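PDB 6F72: VAO-type flavoprotein oxidase VAO615 from Myceliophthora thermophila, which binds one FAD bicovalently and is probably an oxidoreductase whose reduced flavin reacts rapidly with molecular oxygen, its substrate being still unknown. Local coordinates for residues Ile86-Ile89 with Thr90-Asn93; Ala358-Asp361 with Ala362-Leu366; Leu366-Pro369 with Phe370-Leu374; Tyr524-Trp527 with Lys528-Phe531; Asp564-Ala567 with Thr568-Cys572. All coordinates share one frame; numbering follows the deposited sequence.

Contact 1 (Ile86-Ile89 with Thr90-Asn93)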
loop_
_atom_site.group_PDB
_atom_site.type_symbol
_atom_site.label_atom_id
_atom_site.label_comp_id
_atom_site.label_asym_id
_atom_site.label_seq_id
_atom_site.Cartn_x
_atom_site.Cartn_y
_atom_site.Cartn_z
ATOM N N ILE A 86 11.618 -8.228 5.909
ATOM C CA ILE A 86 10.227 -8.599 6.218
ATOM C C ILE A 86 9.501 -7.342 6.739
ATOM O O ILE A 86 10.128 -6.456 7.330
ATOM C CB ILE A 86 10.171 -9.793 7.237
ATOM C CG1 ILE A 86 11.019 -11.008 6.759
ATOM C CG2 ILE A 86 8.739 -10.182 7.646
ATOM C CD1 ILE A 86 10.603 -11.671 5.447
ATOM N N SER A 87 8.197 -7.242 6.464
ATOM C CA SER A 87 7.340 -6.217 7.093
ATOM C C SER A 87 7.062 -6.666 8.525
ATOM O O SER A 87 6.244 -7.555 8.769
ATOM C CB SER A 87 6.041 -5.996 6.299
ATOM O OG SER A 87 6.327 -5.691 4.944
ATOM N N THR A 88 7.794 -6.078 9.461
ATOM C CA THR A 88 7.693 -6.443 10.876
ATOM C C THR A 88 7.218 -5.260 11.688
ATOM O O THR A 88 7.458 -4.097 11.324
ATOM C CB THR A 88 9.055 -6.852 11.462
ATOM O OG1 THR A 88 9.957 -5.744 11.353
ATOM C CG2 THR A 88 9.615 -8.091 10.760
ATOM N N ILE A 89 6.584 -5.572 12.814
ATOM C CA ILE A 89 6.074 -4.554 13.727
ATOM C C ILE A 89 7.230 -3.731 14.314
ATOM O O ILE A 89 7.102 -2.528 14.519
ATOM C CB ILE A 89 5.119 -5.174 14.792
ATOM C CG1 ILE A 89 4.315 -4.096 15.535
ATOM C CG2 ILE A 89 5.863 -6.088 15.759
ATOM C CD1 ILE A 89 3.224 -3.434 14.721
ATOM N N THR A 90 8.364 -4.396 14.521
ATOM C CA THR A 90 9.606 -3.788 15.023
ATOM C C THR A 90 10.040 -2.593 14.155
ATOM O O THR A 90 10.294 -1.494 14.662
ATOM C CB THR A 90 10.719 -4.866 15.126
ATOM O OG1 THR A 90 10.315 -5.849 16.087
ATOM C CG2 THR A 90 12.063 -4.274 15.575
ATOM N N HIS A 91 10.096 -2.822 12.849
ATOM C CA HIS A 91 10.460 -1.806 11.881
ATOM C C HIS A 91 9.401 -0.708 11.740
ATOM O O HIS A 91 9.722 0.489 11.622
ATOM C CB HIS A 91 10.667 -2.480 10.540
ATOM C CG HIS A 91 11.863 -1.983 9.798
ATOM N ND1 HIS A 91 12.570 -2.776 8.920
ATOM C CD2 HIS A 91 12.483 -0.777 9.811
ATOM C CE1 HIS A 91 13.566 -2.074 8.410
ATOM N NE2 HIS A 91 13.539 -0.859 8.937
ATOM N N VAL A 92 8.138 -1.132 11.746
ATOM C CA VAL A 92 7.020 -0.219 11.661
ATOM C C VAL A 92 6.973 0.700 12.897
ATOM O O VAL A 92 6.526 1.843 12.783
ATOM C CB VAL A 92 5.687 -0.987 11.439
ATOM C CG1 VAL A 92 4.482 -0.133 11.775
ATOM C CG2 VAL A 92 5.583 -1.462 9.996
ATOM N N ASN A 93 7.479 0.210 14.040
ATOM C CA ASN A 93 7.450 0.953 15.309
ATOM C C ASN A 93 8.509 2.046 15.420
ATOM O O ASN A 93 8.459 2.868 16.338
ATOM C CB ASN A 93 7.576 0.002 16.502
ATOM C CG ASN A 93 6.279 -0.716 16.838
ATOM O OD1 ASN A 93 5.219 -0.452 16.271
ATOM N ND2 ASN A 93 6.368 -1.643 17.777
#

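Contact 2 (Ala358-Asp361 with Ala362-Leu366)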
loop_
_atom_site.group_PDB
_atom_site.type_symbol
_atom_site.label_atom_id
_atom_site.label_comp_id
_atom_site.label_asym_id
_atom_site.label_seq_id
_atom_site.Cartn_x
_atom_site.Cartn_y
_atom_site.Cartn_z
ATOM N N ALA A 358 -19.824 -19.113 2.125
ATOM C CA ALA A 358 -19.895 -20.410 1.442
ATOM C C ALA A 358 -19.522 -21.551 2.374
ATOM O O ALA A 358 -18.451 -21.526 2.970
ATOM C CB ALA A 358 -19.006 -20.424 0.199
ATOM N N ASP A 359 -20.406 -22.540 2.514
ATOM C CA ASP A 359 -20.034 -23.773 3.217
ATOM C C ASP A 359 -19.306 -24.741 2.269
ATOM O O ASP A 359 -19.001 -24.385 1.118
ATOM C CB ASP A 359 -21.211 -24.418 3.986
ATOM C CG ASP A 359 -22.274 -25.041 3.079
ATOM O OD1 ASP A 359 -21.956 -25.884 2.207
ATOM O OD2 ASP A 359 -23.462 -24.711 3.280
ATOM N N ARG A 360 -19.034 -25.952 2.759
ATOM C CA ARG A 360 -18.232 -26.935 2.035
ATOM C C ARG A 360 -18.839 -27.383 0.690
ATOM O O ARG A 360 -18.112 -27.544 -0.299
ATOM C CB ARG A 360 -17.904 -28.131 2.944
ATOM C CG ARG A 360 -16.954 -29.163 2.347
ATOM C CD ARG A 360 -15.683 -28.538 1.774
ATOM N NE ARG A 360 -15.018 -29.429 0.827
ATOM C CZ ARG A 360 -14.109 -30.343 1.163
ATOM N NH1 ARG A 360 -13.742 -30.497 2.435
ATOM N NH2 ARG A 360 -13.568 -31.105 0.223
ATOM N N ASP A 361 -20.158 -27.567 0.653
ATOM C CA ASP A 361 -20.839 -27.899 -0.603
ATOM C C ASP A 361 -20.768 -26.736 -1.596
ATOM O O ASP A 361 -20.610 -26.954 -2.804
ATOM C CB ASP A 361 -22.294 -28.311 -0.359
ATOM C CG ASP A 361 -22.424 -29.533 0.547
ATOM O OD1 ASP A 361 -21.539 -30.423 0.541
ATOM O OD2 ASP A 361 -23.440 -29.599 1.271
ATOM N N ALA A 362 -20.852 -25.512 -1.073
ATOM C CA ALA A 362 -20.786 -24.297 -1.885
ATOM C C ALA A 362 -19.371 -24.037 -2.426
ATOM O O ALA A 362 -19.213 -23.686 -3.595
ATOM C CB ALA A 362 -21.321 -23.103 -1.107
ATOM N N VAL A 363 -18.359 -24.232 -1.576
ATOM C CA VAL A 363 -16.945 -24.210 -1.990
ATOM C C VAL A 363 -16.723 -25.173 -3.171
ATOM O O VAL A 363 -16.222 -24.759 -4.223
ATOM C CB VAL A 363 -15.994 -24.510 -0.799
ATOM C CG1 VAL A 363 -14.560 -24.771 -1.259
ATOM C CG2 VAL A 363 -16.023 -23.364 0.209
ATOM N N ASP A 364 -17.141 -26.432 -2.997
ATOM C CA ASP A 364 -17.016 -27.475 -4.025
ATOM C C ASP A 364 -17.653 -27.091 -5.367
ATOM O O ASP A 364 -17.022 -27.259 -6.417
ATOM C CB ASP A 364 -17.582 -28.812 -3.524
ATOM C CG ASP A 364 -16.771 -29.414 -2.379
ATOM O OD1 ASP A 364 -15.572 -29.079 -2.215
ATOM O OD2 ASP A 364 -17.347 -30.236 -1.637
ATOM N N ARG A 365 -18.875 -26.552 -5.320
ATOM C CA ARG A 365 -19.574 -26.074 -6.532
ATOM C C ARG A 365 -18.827 -24.894 -7.170
ATOM O O ARG A 365 -18.699 -24.826 -8.400
ATOM C CB ARG A 365 -21.044 -25.713 -6.254
ATOM C CG ARG A 365 -21.947 -26.881 -5.858
ATOM C CD ARG A 365 -23.414 -26.475 -5.700
ATOM N NE ARG A 365 -23.572 -25.134 -5.118
ATOM C CZ ARG A 365 -23.904 -24.861 -3.853
ATOM N NH1 ARG A 365 -24.149 -25.830 -2.975
ATOM N NH2 ARG A 365 -23.994 -23.593 -3.463
ATOM N N LEU A 366 -18.301 -23.998 -6.326
ATOM C CA LEU A 366 -17.517 -22.848 -6.794
ATOM C C LEU A 366 -16.187 -23.255 -7.443
ATOM O O LEU A 366 -15.731 -22.625 -8.403
ATOM C CB LEU A 366 -17.274 -21.851 -5.658
ATOM C CG LEU A 366 -18.446 -20.968 -5.226
ATOM C CD1 LEU A 366 -18.231 -20.442 -3.811
ATOM C CD2 LEU A 366 -18.681 -19.827 -6.210
#

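Contact 3 (Leu366-Pro369 with Phe370-Leu374)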
loop_
_atom_site.group_PDB
_atom_site.type_symbol
_atom_site.label_atom_id
_atom_site.label_comp_id
_atom_site.label_asym_id
_atom_site.label_seq_id
_atom_site.Cartn_x
_atom_site.Cartn_y
_atom_site.Cartn_z
ATOM N N LEU A 366 -18.301 -23.998 -6.326
ATOM C CA LEU A 366 -17.517 -22.848 -6.794
ATOM C C LEU A 366 -16.187 -23.255 -7.443
ATOM O O LEU A 366 -15.731 -22.625 -8.403
ATOM C CB LEU A 366 -17.274 -21.851 -5.658
ATOM C CG LEU A 366 -18.446 -20.968 -5.226
ATOM C CD1 LEU A 366 -18.231 -20.442 -3.811
ATOM C CD2 LEU A 366 -18.681 -19.827 -6.210
ATOM N N LEU A 367 -15.580 -24.316 -6.922
ATOM C CA LEU A 367 -14.274 -24.757 -7.411
ATOM C C LEU A 367 -14.353 -25.679 -8.638
ATOM O O LEU A 367 -13.395 -25.745 -9.423
ATOM C CB LEU A 367 -13.455 -25.406 -6.293
ATOM C CG LEU A 367 -13.045 -24.547 -5.091
ATOM C CD1 LEU A 367 -12.125 -25.372 -4.205
ATOM C CD2 LEU A 367 -12.396 -23.223 -5.496
ATOM N N ARG A 368 -15.504 -26.335 -8.808
ATOM C CA ARG A 368 -15.723 -27.342 -9.857
ATOM C C ARG A 368 -15.399 -26.920 -11.303
ATOM O O ARG A 368 -14.849 -27.749 -12.038
ATOM C CB ARG A 368 -17.117 -27.987 -9.742
ATOM C CG ARG A 368 -17.222 -29.393 -10.330
ATOM C CD ARG A 368 -16.356 -30.407 -9.586
ATOM N NE ARG A 368 -15.586 -31.240 -10.521
ATOM C CZ ARG A 368 -14.454 -31.891 -10.227
ATOM N NH1 ARG A 368 -13.912 -31.829 -9.014
ATOM N NH2 ARG A 368 -13.851 -32.610 -11.162
ATOM N N PRO A 369 -15.695 -25.656 -11.712
ATOM C CA PRO A 369 -15.262 -25.277 -13.074
ATOM C C PRO A 369 -13.739 -25.252 -13.257
ATOM O O PRO A 369 -13.240 -25.747 -14.280
ATOM C CB PRO A 369 -15.837 -23.868 -13.262
ATOM C CG PRO A 369 -16.928 -23.755 -12.255
ATOM C CD PRO A 369 -16.474 -24.569 -11.087
ATOM N N PHE A 370 -13.024 -24.698 -12.272
ATOM C CA PHE A 370 -11.560 -24.616 -12.278
ATOM C C PHE A 370 -10.926 -26.004 -12.273
ATOM O O PHE A 370 -9.993 -26.256 -13.038
ATOM C CB PHE A 370 -11.031 -23.787 -11.090
ATOM C CG PHE A 370 -11.576 -22.379 -11.019
ATOM C CD1 PHE A 370 -10.947 -21.333 -11.707
ATOM C CD2 PHE A 370 -12.709 -22.091 -10.243
ATOM C CE1 PHE A 370 -11.445 -20.035 -11.636
ATOM C CE2 PHE A 370 -13.215 -20.795 -10.171
ATOM C CZ PHE A 370 -12.582 -19.766 -10.867
ATOM N N LEU A 371 -11.454 -26.895 -11.428
ATOM C CA LEU A 371 -10.954 -28.279 -11.295
ATOM C C LEU A 371 -11.212 -29.145 -12.535
ATOM O O LEU A 371 -10.369 -29.979 -12.887
ATOM C CB LEU A 371 -11.506 -28.977 -10.035
ATOM C CG LEU A 371 -11.494 -28.316 -8.645
ATOM C CD1 LEU A 371 -11.903 -29.312 -7.568
ATOM C CD2 LEU A 371 -10.156 -27.681 -8.290
ATOM N N ASP A 372 -12.365 -28.945 -13.182
ATOM C CA ASP A 372 -12.685 -29.624 -14.435
ATOM C C ASP A 372 -11.764 -29.181 -15.565
ATOM O O ASP A 372 -11.343 -30.017 -16.380
ATOM C CB ASP A 372 -14.148 -29.399 -14.845
ATOM C CG ASP A 372 -15.134 -30.233 -14.037
ATOM O OD1 ASP A 372 -14.758 -31.275 -13.456
ATOM O OD2 ASP A 372 -16.313 -29.837 -13.987
ATOM N N ASP A 373 -11.450 -27.881 -15.617
ATOM C CA ASP A 373 -10.564 -27.347 -16.656
ATOM C C ASP A 373 -9.169 -27.953 -16.571
ATOM O O ASP A 373 -8.603 -28.381 -17.590
ATOM C CB ASP A 373 -10.486 -25.821 -16.621
ATOM C CG ASP A 373 -9.592 -25.262 -17.725
ATOM O OD1 ASP A 373 -8.369 -25.147 -17.501
ATOM O OD2 ASP A 373 -10.107 -24.957 -18.824
ATOM N N LEU A 374 -8.634 -27.995 -15.352
ATOM C CA LEU A 374 -7.341 -28.618 -15.086
ATOM C C LEU A 374 -7.351 -30.116 -15.419
ATOM O O LEU A 374 -6.429 -30.603 -16.086
ATOM C CB LEU A 374 -6.898 -28.358 -13.639
ATOM C CG LEU A 374 -6.626 -26.885 -13.308
ATOM C CD1 LEU A 374 -6.787 -26.600 -11.818
ATOM C CD2 LEU A 374 -5.258 -26.450 -13.814
#

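Contact 4 (Tyr524-Trp527 with Lys528-Phe531)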
loop_
_atom_site.group_PDB
_atom_site.type_symbol
_atom_site.label_atom_id
_atom_site.label_comp_id
_atom_site.label_asym_id
_atom_site.label_seq_id
_atom_site.Cartn_x
_atom_site.Cartn_y
_atom_site.Cartn_z
ATOM N N TYR A 524 8.818 5.585 -12.526
ATOM C CA TYR A 524 7.864 5.316 -13.629
ATOM C C TYR A 524 7.357 6.612 -14.254
ATOM O O TYR A 524 6.755 7.450 -13.581
ATOM C CB TYR A 524 6.712 4.440 -13.118
ATOM C CG TYR A 524 5.560 4.225 -14.081
ATOM C CD1 TYR A 524 5.769 3.672 -15.348
ATOM C CD2 TYR A 524 4.244 4.550 -13.710
ATOM C CE1 TYR A 524 4.704 3.477 -16.221
ATOM C CE2 TYR A 524 3.179 4.336 -14.576
ATOM C CZ TYR A 524 3.419 3.803 -15.826
ATOM O OH TYR A 524 2.372 3.593 -16.710
ATOM N N ALA A 525 7.617 6.770 -15.541
ATOM C CA ALA A 525 7.482 8.055 -16.214
ATOM C C ALA A 525 6.031 8.489 -16.455
ATOM O O ALA A 525 5.745 9.686 -16.381
ATOM C CB ALA A 525 8.263 8.050 -17.525
ATOM N N ASN A 526 5.151 7.519 -16.743
ATOM C CA ASN A 526 3.748 7.769 -17.150
ATOM C C ASN A 526 2.775 7.770 -15.943
ATOM O O ASN A 526 1.569 7.482 -16.101
ATOM C CB ASN A 526 3.296 6.767 -18.246
ATOM C CG ASN A 526 1.985 7.183 -18.941
ATOM O OD1 ASN A 526 1.720 8.373 -19.137
ATOM N ND2 ASN A 526 1.159 6.197 -19.311
ATOM N N TRP A 527 3.287 8.120 -14.759
ATOM C CA TRP A 527 2.509 8.062 -13.512
ATOM C C TRP A 527 1.195 8.849 -13.556
ATOM O O TRP A 527 0.189 8.356 -13.068
ATOM C CB TRP A 527 3.340 8.497 -12.278
ATOM C CG TRP A 527 3.841 9.898 -12.366
ATOM C CD1 TRP A 527 5.005 10.314 -12.944
ATOM C CD2 TRP A 527 3.200 11.075 -11.872
ATOM N NE1 TRP A 527 5.129 11.672 -12.853
ATOM C CE2 TRP A 527 4.035 12.172 -12.196
ATOM C CE3 TRP A 527 1.997 11.316 -11.187
ATOM C CZ2 TRP A 527 3.711 13.497 -11.859
ATOM C CZ3 TRP A 527 1.669 12.639 -10.855
ATOM C CH2 TRP A 527 2.532 13.710 -11.190
ATOM N N LYS A 528 1.220 10.057 -14.122
ATOM C CA LYS A 528 0.085 10.974 -14.078
ATOM C C LYS A 528 -1.134 10.375 -14.774
ATOM O O LYS A 528 -2.216 10.264 -14.177
ATOM C CB LYS A 528 0.454 12.332 -14.695
ATOM C CG LYS A 528 -0.613 13.408 -14.482
ATOM C CD LYS A 528 -0.276 14.708 -15.197
ATOM C CE LYS A 528 0.590 15.601 -14.320
ATOM N NZ LYS A 528 1.056 16.816 -15.034
ATOM N N GLU A 529 -0.936 9.985 -16.035
ATOM C CA GLU A 529 -1.982 9.378 -16.829
ATOM C C GLU A 529 -2.380 8.024 -16.259
ATOM O O GLU A 529 -3.563 7.699 -16.215
ATOM C CB GLU A 529 -1.546 9.271 -18.295
ATOM C CG GLU A 529 -2.461 8.456 -19.188
ATOM C CD GLU A 529 -1.806 8.130 -20.517
ATOM O OE1 GLU A 529 -1.469 9.083 -21.271
ATOM O OE2 GLU A 529 -1.621 6.919 -20.822
ATOM N N SER A 530 -1.412 7.244 -15.800
ATOM C CA SER A 530 -1.727 5.889 -15.396
ATOM C C SER A 530 -2.346 5.783 -13.999
ATOM O O SER A 530 -3.226 4.941 -13.774
ATOM C CB SER A 530 -0.510 5.004 -15.515
ATOM O OG SER A 530 -0.932 3.661 -15.525
ATOM N N PHE A 531 -1.905 6.623 -13.064
ATOM C CA PHE A 531 -2.443 6.558 -11.702
ATOM C C PHE A 531 -3.811 7.226 -11.589
ATOM O O PHE A 531 -4.671 6.748 -10.856
ATOM C CB PHE A 531 -1.504 7.203 -10.664
ATOM C CG PHE A 531 -0.159 6.531 -10.507
ATOM C CD1 PHE A 531 0.140 5.319 -11.118
ATOM C CD2 PHE A 531 0.806 7.108 -9.653
ATOM C CE1 PHE A 531 1.379 4.721 -10.943
ATOM C CE2 PHE A 531 2.039 6.504 -9.460
ATOM C CZ PHE A 531 2.328 5.317 -10.116
HETATM O O HOH W 1 3.426 11.133 -15.876
HETATM O O HOH W 2 1.402 10.622 -17.577
#

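Contact 5 (Asp564-Ala567 with Thr568-Cys572). With NAG (2-acetamido-2-deoxy-beta-D-glucopyranose), chain C.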
loop_
_atom_site.group_PDB
_atom_site.type_symbol
_atom_site.label_atom_id
_atom_site.label_comp_id
_atom_site.label_asym_id
_atom_site.label_seq_id
_atom_site.Cartn_x
_atom_site.Cartn_y
_atom_site.Cartn_z
ATOM N N ASP A 564 10.325 20.393 -7.796
ATOM C CA ASP A 564 11.481 19.647 -8.346
ATOM C C ASP A 564 12.355 19.127 -7.215
ATOM O O ASP A 564 12.544 19.808 -6.197
ATOM C CB ASP A 564 12.400 20.537 -9.200
ATOM C CG ASP A 564 11.778 20.979 -10.501
ATOM O OD1 ASP A 564 10.935 20.250 -11.087
ATOM O OD2 ASP A 564 12.166 22.080 -10.950
ATOM N N VAL A 565 12.909 17.937 -7.427
ATOM C CA VAL A 565 13.869 17.323 -6.525
ATOM C C VAL A 565 15.239 17.464 -7.203
ATOM O O VAL A 565 15.449 16.882 -8.272
ATOM C CB VAL A 565 13.522 15.824 -6.291
ATOM C CG1 VAL A 565 14.554 15.144 -5.394
ATOM C CG2 VAL A 565 12.112 15.674 -5.727
ATOM N N ASP A 566 16.157 18.239 -6.615
ATOM C CA ASP A 566 17.495 18.381 -7.218
ATOM C C ASP A 566 18.379 17.159 -6.921
ATOM O O ASP A 566 17.944 16.238 -6.218
ATOM C CB ASP A 566 18.149 19.756 -6.924
ATOM C CG ASP A 566 18.771 19.872 -5.524
ATOM O OD1 ASP A 566 19.044 18.856 -4.840
ATOM O OD2 ASP A 566 19.017 21.030 -5.118
ATOM N N ALA A 567 19.601 17.151 -7.458
ATOM C CA ALA A 567 20.521 16.006 -7.345
ATOM C C ALA A 567 20.777 15.558 -5.901
ATOM O O ALA A 567 20.873 14.350 -5.621
ATOM C CB ALA A 567 21.835 16.316 -8.045
ATOM N N THR A 568 20.862 16.540 -5.001
ATOM C CA THR A 568 21.139 16.324 -3.584
ATOM C C THR A 568 19.877 15.841 -2.838
ATOM O O THR A 568 19.971 15.342 -1.719
ATOM C CB THR A 568 21.697 17.612 -2.923
ATOM O OG1 THR A 568 20.622 18.505 -2.582
ATOM C CG2 THR A 568 22.667 18.346 -3.846
ATOM N N GLY A 569 18.704 16.011 -3.454
ATOM C CA GLY A 569 17.428 15.597 -2.859
ATOM C C GLY A 569 16.584 16.723 -2.276
ATOM O O GLY A 569 15.531 16.473 -1.681
ATOM N N ARG A 570 17.051 17.960 -2.459
ATOM C CA ARG A 570 16.352 19.173 -2.025
ATOM C C ARG A 570 15.093 19.448 -2.856
ATOM O O ARG A 570 15.094 19.335 -4.091
ATOM C CB ARG A 570 17.290 20.378 -2.127
ATOM C CG ARG A 570 16.800 21.628 -1.405
ATOM C CD ARG A 570 17.666 22.834 -1.760
ATOM N NE ARG A 570 18.994 22.797 -1.142
ATOM C CZ ARG A 570 19.251 23.136 0.120
ATOM N NH1 ARG A 570 18.266 23.530 0.932
ATOM N NH2 ARG A 570 20.496 23.075 0.583
ATOM N N LEU A 571 14.026 19.836 -2.162
ATOM C CA LEU A 571 12.786 20.235 -2.808
ATOM C C LEU A 571 12.850 21.707 -3.185
ATOM O O LEU A 571 13.065 22.562 -2.330
ATOM C CB LEU A 571 11.607 19.921 -1.898
ATOM C CG LEU A 571 10.676 18.789 -2.339
ATOM C CD1 LEU A 571 11.374 17.436 -2.399
ATOM C CD2 LEU A 571 9.469 18.751 -1.407
ATOM N N CYS A 572 12.711 21.988 -4.480
ATOM C CA CYS A 572 12.691 23.364 -4.989
ATOM C C CYS A 572 11.479 23.615 -5.897
ATOM O O CYS A 572 11.013 22.710 -6.592
ATOM C CB CYS A 572 13.982 23.703 -5.728
ATOM S SG CYS A 572 15.484 23.648 -4.725
HETATM C C1 NAG C . 21.469 10.673 -6.984
HETATM C C2 NAG C . 22.585 11.190 -7.889
HETATM C C3 NAG C . 22.145 12.448 -8.634
HETATM C C4 NAG C . 20.801 12.272 -9.366
HETATM C C5 NAG C . 19.739 11.605 -8.479
HETATM C C6 NAG C . 18.550 11.125 -9.314
HETATM C C7 NAG C . 24.861 10.598 -7.116
HETATM C C8 NAG C . 26.042 11.076 -6.318
HETATM N N2 NAG C . 23.826 11.448 -7.165
HETATM O O3 NAG C . 23.174 12.796 -9.570
HETATM O O4 NAG C . 20.288 13.552 -9.754
HETATM O O5 NAG C . 20.255 10.490 -7.730
HETATM O O6 NAG C . 18.836 9.859 -9.927
HETATM O O7 NAG C . 24.873 9.500 -7.665
HETATM O O HOH W 3 21.043 21.231 -2.763
#

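Contact 1 (Ile86-Ile89 with Thr90-Asn93)
T88 and H91 meet where the loop 86-89 runs into the short helix 89-92. S87, one residue earlier, belongs to the FAD pocket and touches FAD. Its OG bonds to the carbonyl of A407. T88 is the N-cap. Its OG1 sits between the backbone N and the carbonyl carbon (chi1 61°), which turns the hydroxyl toward the first turn. There it accepts from H91 N at 3.3 Å, with an N-H...O angle of 162°. The same OG1 lies 3.4 Å from H91 CB. The carbonyl of T88 takes the next bond. V92 N reaches T88 O at 3.1 Å, and V92 CG2 rests 3.5 Å from the same oxygen. T88 thus engages the first turn through both side chain and main chain. I89 follows as the first helical residue. Its O accepts from N93 N at 2.8 Å. The side chain of N93 lies across that of I89, and N93 OD1 is 3.8 Å from I89 CG1. The polar end of N93 is held by H174, whose NE2 bonds to OD1. The H91 ring meets the ring of W84, and V92 touches E202. A threonine N-cap bonded to the backbone N three residues on is a classic helix start, here directly behind a residue of the FAD pocket.

Contact 2 (Ala358-Asp361 with Ala362-Leu366)
R360 and D364 cross at a slant, one turn apart. The guanidinium and carboxylate planes stand 78° apart. CG of R360 lies opposite the backbone N (chi1 -174°), and a bend at chi2 carries NE over to the acid. NE points at D364 OD1 at 3.1 Å, almost straight at 174°. The oxygen lies at the edge of the guanidinium plane and is met on its syn side, somewhat out of the carboxylate plane. This is an i to i+4 salt bridge. A leucine in place of D364 would probably leave R360 without this charged mate and its guanidinium freer to swing. R365 is turned differently. Its bent chain folds back so that D361 O lies over a face of the guanidinium, with NH1 3.7 Å from that oxygen. D359 caps the helix start. Its OD1 accepts from D361 N at 2.9 Å and, weakly, from A362 N at 3.5 Å. D359 O then takes V363 N at 2.8 Å. The apolar side begins with A358. Its CB meets A362 CB at 3.8 Å and L366 CD1 at 4.1 Å, and V363 CG2 is also near. V363 and L366 carry this side onto M355 of strand 348-356, in the seven-stranded antiparallel sheet. P385 of strand 382-388 is touched by V363 and by R360.

Contact 3 (Leu366-Pro369 with Phe370-Leu374)
R368 CG is anti to the backbone N (chi1 -154°), and bends at chi2 and chi3 swing the guanidinium over the next turn to meet D372 and L371. D372 CG lies beside its own backbone N (chi1 -76°), which brings OD1 up to the arginine. R368 NH2 donates to that OD1 at 2.8 Å, and R368 NE adds a weak bond to it at 3.0 Å. One oxygen therefore holds two donors of the salt bridge. The two planes are 72° apart. L371 comes over one guanidinium face with CB, and its CD1 is 3.5 Å from R368 NH1. On the helix flank, L367 CB packs on L371 CG at 4.2 Å. P369 has no N-H to give to the turn before, and the helix kinks there. The turn after it is regular, with D373 N bonded to P369 O. The F370 ring is set with its edge toward L366 O, which is 3.6 Å from CD2. F370 also meets F333 and F340 edge-to-face. The ring lies between helix 360-376 and helix 316-335, where it touches L329 and L330. L367 and L371 lie on V383 of strand 382-388, and L371 also reaches L307 of strand 302-310.

Contact 4 (Tyr524-Trp527 with Lys528-Phe531)
W527 lays a face of its indole under K528. K528 CB stands 4.0 Å from the centroid of the six-membered ring, only 11° off the ring normal, a CH-pi contact. W527 CG is set between the backbone N and the carbonyl carbon (chi1 61°), which turns the indole over to K528, its face along the backbone N and CB of that residue. W527 CB makes a second CH-pi contact, over one face of the F531 ring, 4.0 Å from its centroid. Y524 CD2 comes in obliquely beside W527 CB on the same side of the F531 ring, 4.0 Å from F531 CE1. The edge of the Y524 ring also meets S530, whose CB is 3.4 Å from Y524 OH. That hydroxyl is bonded to D507, and S530 OG to the backbone N of V515. N526 holds the N-cap position, but its side chain makes no direct capping bond. Instead, a water donates to N526 OD1 and accepts from E529 N. N526 ND2 gives a weak, nearly straight bond to E529 OE2 at 3.2 Å, with the amide and carboxylate planes 89° apart. A second water links A525 O to K528 N. N526 O accepts from S530 N at 3.0 Å. The type I turn 524-527 thus leads into helix 527-532, in the berberine-like C-terminal region. W527 and K528 pack on Y536 of helix 536-546, and F531 reaches A520 and T556 in loops.

Contact 5 (Asp564-Ala567 with Thr568-Cys572)
D564 and C572 form an antiparallel hydrogen-bonded pair. D564 N gives to C572 O at 2.7 Å, and C572 N returns a bond to D564 O at 2.8 Å. V565 and L571 are the next, non-hydrogen-bonded pair. D566 N then bonds to R570 O at 2.9 Å, and a type I turn runs from D566 to G569. G569 has phi 103° and psi 5°. A side chain there would press on the carbonyl O of T568. The whole is a beta hairpin of strands 563-565 and 571-573, closed by a type I turn with a G1 bulge at G569, near the C terminus. D566 is the hub of its turn. CG sits between the backbone N and the carbonyl carbon (chi1 79°), which points OD1 into the loop. OD1 uses its syn lone pair for T568 OG1 at 2.8 Å. R570 N comes from above the carboxylate plane at 3.2 Å. T568 N and G569 N add weak bonds. A water joins D566 OD2, T568 OG1 and R570 NE. An alanine in place of D566 removes these acceptors and is likely to leave the T568 hydroxyl and the R570 N-H without their side-chain acceptor, and the turn freer to move. R570 lies alongside D566, its CB 3.5 Å from D566 OD2, and its guanidinium forms a salt bridge with D34. V565 CG2 packs on L571 CD1 at 3.8 Å. C572 SG is in a disulfide with C28, near the N-terminal end of the modelled chain. A567 touches the surface glycan, its CA 3.4 Å from NAG O4.

In the fold
All five contacts are local, and none nests in or crosses another. Contact 1 comes first, where the loop after helix 74-81 enters helix 89-92 beside the FAD pocket. Contacts 2 and 3 follow on helix 360-376. They share L366, and their centres lie about 12 Å apart on a helix that packs on the seven-stranded sheet. Contact 4 closes the turn into helix 527-532, on the opposite side of the chain's centre from contact 1. Contact 5 closes the hairpin 563-573 and is tied by disulfide to the start of the modelled chain. Its centre lies about 20 Å from that of contact 4 but about 56 Å from that of contact 2.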